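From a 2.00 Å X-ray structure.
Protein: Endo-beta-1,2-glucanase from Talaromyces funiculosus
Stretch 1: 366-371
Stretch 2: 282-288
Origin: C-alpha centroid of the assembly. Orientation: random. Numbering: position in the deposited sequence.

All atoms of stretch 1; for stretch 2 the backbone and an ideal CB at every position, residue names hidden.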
ATOM      1  N   GLY A 366     -12.601   9.707   1.524  1.00 12.09           N
ATOM      2  CA  GLY A 366     -13.097   8.480   2.118  1.00 11.93           C
ATOM      3  C   GLY A 366     -14.600   8.531   2.344  1.00 11.45           C
ATOM      4  O   GLY A 366     -15.354   8.857   1.433  1.00 11.18           O
ATOM      5  N   ILE A 367     -15.011   8.199   3.571  1.00 11.24           N
ATOM      6  CA  ILE A 367     -16.419   8.090   3.957  1.00 11.85           C
ATOM      7  C   ILE A 367     -16.584   8.828   5.281  1.00 12.18           C
ATOM      8  O   ILE A 367     -16.309   8.274   6.345  1.00 12.85           O
ATOM      9  CB  ILE A 367     -16.874   6.621   4.040  1.00 11.77           C
ATOM     10  CG1 ILE A 367     -16.536   5.863   2.751  1.00 11.52           C
ATOM     11  CG2 ILE A 367     -18.357   6.538   4.390  1.00 11.92           C
ATOM     12  CD1 ILE A 367     -17.129   4.483   2.676  1.00 11.61           C
ATOM     13  N   PRO A 368     -16.985  10.114   5.231  1.00 12.76           N
ATOM     14  CA  PRO A 368     -16.939  10.990   6.398  1.00 13.24           C
ATOM     15  C   PRO A 368     -17.743  10.531   7.622  1.00 13.35           C
ATOM     16  O   PRO A 368     -17.309  10.769   8.731  1.00 14.15           O
ATOM     17  CB  PRO A 368     -17.502  12.348   5.929  1.00 13.33           C
ATOM     18  CG  PRO A 368     -17.779  12.222   4.439  1.00 13.18           C
ATOM     19  CD  PRO A 368     -17.427  10.809   4.016  1.00 13.03           C
ATOM     20  N   SER A 369     -18.887   9.880   7.415  1.00 13.32           N
ATOM     21  CA  SER A 369     -19.802   9.523   8.523  1.00 13.61           C
ATOM     22  C   SER A 369     -19.212   8.428   9.422  1.00 13.46           C
ATOM     23  O   SER A 369     -19.741   8.173  10.497  1.00 13.16           O
ATOM     24  CB  SER A 369     -21.163   9.123   7.999  1.00 13.85           C
ATOM     25  OG  SER A 369     -21.073   7.980   7.156  1.00 14.28           O
ATOM     26  N   ILE A 370     -18.147   7.753   8.970  1.00 13.24           N
ATOM     27  CA  ILE A 370     -17.508   6.683   9.739  1.00 13.20           C
ATOM     28  C   ILE A 370     -16.008   6.976   9.867  1.00 13.88           C
ATOM     29  O   ILE A 370     -15.190   6.052   9.904  1.00 13.79           O
ATOM     30  CB  ILE A 370     -17.784   5.316   9.080  1.00 12.85           C
ATOM     31  CG1 ILE A 370     -17.463   5.326   7.585  1.00 12.69           C
ATOM     32  CG2 ILE A 370     -19.225   4.891   9.339  1.00 13.12           C
ATOM     33  CD1 ILE A 370     -17.593   3.983   6.905  1.00 12.44           C
ATOM     34  N   ALA A 371     -15.669   8.269   9.931  1.00 14.50           N
ATOM     35  CA  ALA A 371     -14.288   8.774   9.889  1.00 15.07           C
ATOM     36  C   ALA A 371     -14.068   9.761  11.041  1.00 16.30           C
ATOM     37  O   ALA A 371     -14.967  10.509  11.404  1.00 17.47           O
ATOM     38  CB  ALA A 371     -14.013   9.434   8.559  1.00 14.69           C
ATOM     39  N   UNK A 282     -15.607   1.505  17.486  1.00 15.50           N
ATOM     40  CA  UNK A 282     -16.734   0.928  16.755  1.00 16.10           C
ATOM     41  C   UNK A 282     -17.713   2.043  16.387  1.00 16.31           C
ATOM     42  O   UNK A 282     -18.092   2.825  17.239  1.00 16.49           O
ATOM     43  CB  UNK A 282     -17.429  -0.155  17.583  1.00 16.10           C
ATOM     44  N   UNK A 283     -18.109   2.110  15.115  1.00 16.40           N
ATOM     45  CA  UNK A 283     -19.176   3.002  14.689  1.00 17.24           C
ATOM     46  C   UNK A 283     -20.026   2.268  13.654  1.00 16.85           C
ATOM     47  O   UNK A 283     -19.563   1.329  12.996  1.00 16.37           O
ATOM     48  CB  UNK A 283     -18.615   4.308  14.122  1.00 17.24           C
ATOM     49  N   UNK A 284     -21.267   2.735  13.503  1.00 15.90           N
ATOM     50  CA  UNK A 284     -22.193   2.150  12.565  1.00 16.31           C
ATOM     51  C   UNK A 284     -22.345   3.091  11.364  1.00 15.17           C
ATOM     52  O   UNK A 284     -22.702   4.273  11.519  1.00 14.87           O
ATOM     53  CB  UNK A 284     -23.543   1.878  13.232  1.00 16.31           C
ATOM     54  N   UNK A 285     -22.066   2.560  10.172  1.00 14.30           N
ATOM     55  CA  UNK A 285     -22.434   3.218   8.927  1.00 14.24           C
ATOM     56  C   UNK A 285     -23.941   3.053   8.705  1.00 14.67           C
ATOM     57  O   UNK A 285     -24.459   1.943   8.756  1.00 14.49           O
ATOM     58  CB  UNK A 285     -21.640   2.647   7.751  1.00 14.24           C
ATOM     59  N   UNK A 286     -24.634   4.160   8.442  1.00 15.24           N
ATOM     60  CA  UNK A 286     -26.068   4.109   8.187  1.00 15.99           C
ATOM     61  C   UNK A 286     -26.480   5.362   7.422  1.00 15.15           C
ATOM     62  O   UNK A 286     -26.518   6.440   7.996  1.00 14.91           O
ATOM     63  CB  UNK A 286     -26.855   3.983   9.493  1.00 15.99           C
ATOM     64  N   UNK A 287     -26.707   5.191   6.116  1.00 15.52           N
ATOM     65  CA  UNK A 287     -27.186   6.249   5.232  1.00 15.42           C
ATOM     66  C   UNK A 287     -28.274   5.660   4.333  1.00 15.82           C
ATOM     67  O   UNK A 287     -28.101   4.586   3.756  1.00 15.78           O
ATOM     68  CB  UNK A 287     -26.044   6.842   4.404  1.00 15.42           C
ATOM     69  N   UNK A 288     -29.393   6.388   4.227  1.00 16.74           N
ATOM     70  CA  UNK A 288     -30.577   5.930   3.503  1.00 16.72           C
ATOM     71  C   UNK A 288     -30.960   4.526   3.933  1.00 16.89           C
ATOM     72  O   UNK A 288     -31.060   4.254   5.136  1.00 17.37           O
ATOM     73  CB  UNK A 288     -30.335   5.971   1.993  1.00 16.72           C
TER

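Residues 282-287 form a strand that passes the loop 366-371, where a short 3-10 segment at Pro368 and Ser369 is held by backbone hydrogen bonds from Ile370 N to Ile367 O (3.2 Å) and from Ala371 N to Pro368 O (3.2 Å).

At position 282 the ideal CB has nothing of the loop within reach, so the loop sets no preference; the deposited residue is Ser282, which makes no contact with it.

Position 283 points its CA-to-CB bond toward the loop, with the ideal CB 4.9 Å from Ile370 CG2. The extended backbone (phi -140°, psi 158°) and the nearby methyl suit a modest apolar side chain, and valine, isoleucine or leucine would all be reasonable. It is Val283, in the m rotamer; Val283 CG2 packs 4.0 Å from Ile370 CG2.

Position 284 directs its CB away, and a polar residue would be as suitable as any. Asp284 occupies it, its carboxylate hydrogen-bonded elsewhere in the structure. Its main chain does face the loop: water 1 donates to both Asp284 O (2.7 Å) and Ser369 O (2.9 Å), joining two carbonyls that could not bond to each other directly.

Position 285 lies at the closest CA approach, its CA 6.1 Å from the CA of Ile370. Its CB points sideways, yet the ideal CB is only 3.7 Å from Ile370 CG2, and the methyls of Ile367 and Ile370 offer an apolar surface alongside. A long aliphatic or an aromatic residue could exploit it. The residue is Tyr285, with chi1 t. Tyr285 CB meets Ile370 CG2 at 3.7 Å, and Ile367 CG2 lies at the edge of the ring, 3.8 Å from Tyr285 CE1. Ser369 OG sits 3.8 Å from Tyr285 CD1, and the phenol OH is hydrogen-bonded elsewhere in the structure.

Position 286 again points away, so many side chains would suit; it is His286, whose imidazole does not touch the loop. Its backbone contributes instead, His286 N donating to water 2 (2.8 Å), which also hydrogen-bonds Ser369 OG (2.9 Å).

At position 287 CA-to-CB turns toward the loop again, but the ideal CB stops short of it, so a longer side chain is needed to bridge the gap, aliphatic or polar given the nearby serine hydroxyl. Ile287 (m, t) does so, with Ile287 CD1 3.8 Å from Ser369 OG.

Position 288 has a positive phi (50°, psi -127°), which by itself favours glycine, and Gly288 is found there, out of the loop's reach.

Stretch 2, residues 282-288: SVDYHIG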
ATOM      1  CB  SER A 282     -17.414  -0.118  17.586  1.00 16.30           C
ATOM      2  OG  SER A 282     -18.404  -0.796  16.843  1.00 17.12           O
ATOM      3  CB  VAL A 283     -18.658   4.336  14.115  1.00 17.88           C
ATOM      4  CG1 VAL A 283     -17.989   5.178  15.180  1.00 19.45           C
ATOM      5  CG2 VAL A 283     -17.726   4.139  12.922  1.00 18.49           C
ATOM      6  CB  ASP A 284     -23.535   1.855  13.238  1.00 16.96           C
ATOM      7  CG  ASP A 284     -23.530   0.665  14.180  1.00 18.58           C
ATOM      8  OD1 ASP A 284     -22.511  -0.087  14.236  1.00 18.28           O
ATOM      9  OD2 ASP A 284     -24.553   0.497  14.860  1.00 21.13           O
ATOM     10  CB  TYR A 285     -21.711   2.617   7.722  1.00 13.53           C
ATOM     11  CG  TYR A 285     -22.112   3.265   6.422  1.00 13.30           C
ATOM     12  CD1 TYR A 285     -21.434   4.365   5.925  1.00 13.14           C
ATOM     13  CD2 TYR A 285     -23.215   2.816   5.715  1.00 13.28           C
ATOM     14  CE1 TYR A 285     -21.817   4.975   4.741  1.00 12.99           C
ATOM     15  CE2 TYR A 285     -23.628   3.432   4.546  1.00 12.90           C
ATOM     16  CZ  TYR A 285     -22.926   4.510   4.054  1.00 12.85           C
ATOM     17  OH  TYR A 285     -23.335   5.090   2.887  1.00 12.73           O
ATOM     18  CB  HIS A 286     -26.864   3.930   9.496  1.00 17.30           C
ATOM     19  CG  HIS A 286     -28.273   3.472   9.292  1.00 18.57           C
ATOM     20  ND1 HIS A 286     -29.214   3.523  10.303  1.00 20.06           N
ATOM     21  CD2 HIS A 286     -28.905   2.949   8.214  1.00 19.28           C
ATOM     22  CE1 HIS A 286     -30.367   3.058   9.858  1.00 20.23           C
ATOM     23  NE2 HIS A 286     -30.206   2.705   8.577  1.00 19.69           N
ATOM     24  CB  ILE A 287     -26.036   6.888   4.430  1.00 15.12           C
ATOM     25  CG1 ILE A 287     -25.066   7.634   5.349  1.00 15.69           C
ATOM     26  CG2 ILE A 287     -26.580   7.805   3.341  1.00 15.05           C
ATOM     27  CD1 ILE A 287     -23.888   8.242   4.635  1.00 15.87           C
TER
HETATM   28  O   HOH W   1     -22.220   6.903  11.130  1.00 20.09           O
HETATM   29  O   HOH W   2     -23.275   6.663   8.431  1.00 12.08           O
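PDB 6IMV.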